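PDB 4HAM: Lmo2241 protein from Listeria monocytogenes, which acts as a transcriptional antiterminator and probably binds DNA through a GntR-family winged helix-turn-helix domain. Local coordinates for the interface of chains A and B. Residues are numbered along the deposited sequence; one frame, centred on the assembly and turned at random. Chains: chain A/B, Lmo2241 protein.

The interface of chains A and B. Residues chain A 24, 27-28, 66-67, 81, 84, 86; chain B 107-109.
B:Tyr107, the last residue of helix 88-107, inserts its phenol between helix 15-29 and the loop residues A:Gln81 and A:Lys84 of the other subunit, whose winged helix-turn-helix belongs to the GntR family. CG of B:Tyr107 lies anti to its backbone N (chi1 176°), which sends the ring away from its own helix and into chain A. Chain A hides 139 Å² of the surface of B:Tyr107, out of 312 Å² summed over both sides of this patch. The interface of the deposited assembly is two-fold symmetric, and GntR-type regulators commonly act as dimers, which this pairing may represent.

The aliphatic stem of A:Lys24 crosses the tyrosine side chain at about a right angle, its CG 3.4 Å from CG of B:Tyr107, while its CD rests near the tyrosine CB. This stem covers one ring face and NZ of A:Lys84 the opposite one, with the ring between the two lysines. CG2 of A:Val28 abuts the root of the same side chain, 3.9 Å from CA of B:Tyr107. At the phenol end, CG2 of A:Val67 comes to 3.7 Å from CZ of B:Tyr107, and A:Val27 adds a looser methyl contact with CE1.

Polar contacts reach the ring tip and, less certainly, the helix end. The amide NE2 of A:Gln81 donates to the phenol OH of B:Tyr107 over 3.2 Å; the oxygen lies in the amide plane and the bond is nearly straight (165° at H). OE1 of A:Gln81 accepts from NZ of A:Lys84 at 2.9 Å; the same amide thereby links phenol and lysine, and may help to position both. NZ of A:Lys84, the side-chain amine, also donates to the backbone O of B:Tyr107 (3.1 Å) and sits over its ring face, offset toward the rim, as a cation-pi contact 3.6 Å from NZ to the B:Tyr107 ring centroid. The lysine is poorly ordered, which tempers this geometry. A:Ser86, also poorly ordered, donates from OG to O of B:Leu108 at 2.6 Å, with OG 41° out of the carbonyl plane and not on a lone pair, and its CB touches the leucine CD2.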
loop_
_atom_site.group_PDB
_atom_site.type_symbol
_atom_site.label_atom_id
_atom_site.label_comp_id
_atom_site.label_asym_id
_atom_site.label_seq_id
_atom_site.Cartn_x
_atom_site.Cartn_y
_atom_site.Cartn_z
ATOM N N LYS A 24 -11.286 11.446 3.440
ATOM C CA LYS A 24 -10.070 11.658 4.223
ATOM C C LYS A 24 -9.201 12.784 3.636
ATOM O O LYS A 24 -8.724 13.664 4.359
ATOM C CB LYS A 24 -9.264 10.353 4.286
ATOM C CG LYS A 24 -8.086 10.391 5.238
ATOM C CD LYS A 24 -7.258 9.101 5.211
ATOM C CE LYS A 24 -8.025 7.902 5.763
ATOM N NZ LYS A 24 -7.175 6.672 5.873
ATOM N N VAL A 27 -10.623 16.192 4.203
ATOM C CA VAL A 27 -10.319 16.637 5.552
ATOM C C VAL A 27 -8.895 17.169 5.598
ATOM O O VAL A 27 -8.656 18.255 6.131
ATOM C CB VAL A 27 -10.512 15.519 6.610
ATOM C CG1 VAL A 27 -9.992 15.969 7.964
ATOM C CG2 VAL A 27 -11.971 15.119 6.696
ATOM N N VAL A 28 -7.951 16.428 5.020
ATOM C CA VAL A 28 -6.565 16.897 4.974
ATOM C C VAL A 28 -6.439 18.271 4.311
ATOM O O VAL A 28 -5.702 19.128 4.789
ATOM C CB VAL A 28 -5.637 15.882 4.273
ATOM C CG1 VAL A 28 -4.282 16.513 3.967
ATOM C CG2 VAL A 28 -5.479 14.632 5.144
ATOM N N GLU A 66 -12.219 6.821 12.720
ATOM C CA GLU A 66 -12.489 8.048 13.471
ATOM C C GLU A 66 -12.335 9.324 12.642
ATOM O O GLU A 66 -11.963 10.374 13.146
ATOM C CB GLU A 66 -11.677 8.096 14.778
ATOM C CG GLU A 66 -11.923 6.865 15.650
ATOM C CD GLU A 66 -11.472 7.041 17.090
ATOM O OE1 GLU A 66 -10.744 8.012 17.392
ATOM O OE2 GLU A 66 -11.860 6.203 17.927
ATOM N N VAL A 67 -12.663 9.228 11.361
ATOM C CA VAL A 67 -12.657 10.394 10.495
ATOM C C VAL A 67 -13.983 11.130 10.628
ATOM O O VAL A 67 -14.029 12.357 10.587
ATOM C CB VAL A 67 -12.447 9.981 9.026
ATOM C CG1 VAL A 67 -12.377 11.211 8.117
ATOM C CG2 VAL A 67 -11.182 9.147 8.888
ATOM N N GLN A 81 -10.396 16.659 15.113
ATOM C CA GLN A 81 -9.171 16.613 14.326
ATOM C C GLN A 81 -8.032 17.297 15.068
ATOM O O GLN A 81 -6.861 17.009 14.827
ATOM C CB GLN A 81 -9.380 17.299 12.967
ATOM C CG GLN A 81 -10.394 16.609 12.052
ATOM C CD GLN A 81 -9.937 15.233 11.627
ATOM O OE1 GLN A 81 -8.753 15.015 11.357
ATOM N NE2 GLN A 81 -10.867 14.291 11.574
ATOM N N LYS A 84 -6.620 14.906 18.406
ATOM C CA LYS A 84 -6.805 13.469 18.267
ATOM C C LYS A 84 -5.474 12.738 18.376
ATOM O O LYS A 84 -4.451 13.209 17.877
ATOM C CB LYS A 84 -7.459 13.150 16.925
ATOM C CG LYS A 84 -6.734 13.773 15.751
ATOM C CD LYS A 84 -7.184 13.187 14.434
ATOM C CE LYS A 84 -6.319 13.721 13.312
ATOM N NZ LYS A 84 -6.663 13.114 12.004
ATOM N N SER A 86 -3.542 9.703 17.044
ATOM C CA SER A 86 -3.560 8.745 15.946
ATOM C C SER A 86 -3.344 7.334 16.473
ATOM O O SER A 86 -2.445 7.099 17.280
ATOM C CB SER A 86 -2.488 9.092 14.911
ATOM O OG SER A 86 -2.740 10.361 14.337
ATOM N N TYR B 107 -2.828 12.005 6.885
ATOM C CA TYR B 107 -4.028 12.082 7.694
ATOM C C TYR B 107 -3.752 11.755 9.166
ATOM O O TYR B 107 -4.345 12.345 10.069
ATOM C CB TYR B 107 -5.152 11.176 7.160
ATOM C CG TYR B 107 -6.337 11.230 8.084
ATOM C CD1 TYR B 107 -7.201 12.317 8.057
ATOM C CD2 TYR B 107 -6.560 10.235 9.036
ATOM C CE1 TYR B 107 -8.261 12.409 8.932
ATOM C CE2 TYR B 107 -7.638 10.319 9.920
ATOM C CZ TYR B 107 -8.476 11.418 9.859
ATOM O OH TYR B 107 -9.547 11.526 10.718
ATOM N N LEU B 108 -2.859 10.805 9.400
ATOM C CA LEU B 108 -2.519 10.396 10.752
ATOM C C LEU B 108 -1.519 11.349 11.415
ATOM O O LEU B 108 -1.051 11.095 12.524
ATOM C CB LEU B 108 -1.979 8.969 10.741
ATOM C CG LEU B 108 -3.015 7.895 10.391
ATOM C CD1 LEU B 108 -2.335 6.597 10.032
ATOM C CD2 LEU B 108 -3.973 7.681 11.558
ATOM N N GLY B 109 -1.188 12.436 10.733
ATOM C CA GLY B 109 -0.368 13.474 11.335
ATOM C C GLY B 109 1.122 13.363 11.074
ATOM O O GLY B 109 1.909 14.053 11.716
#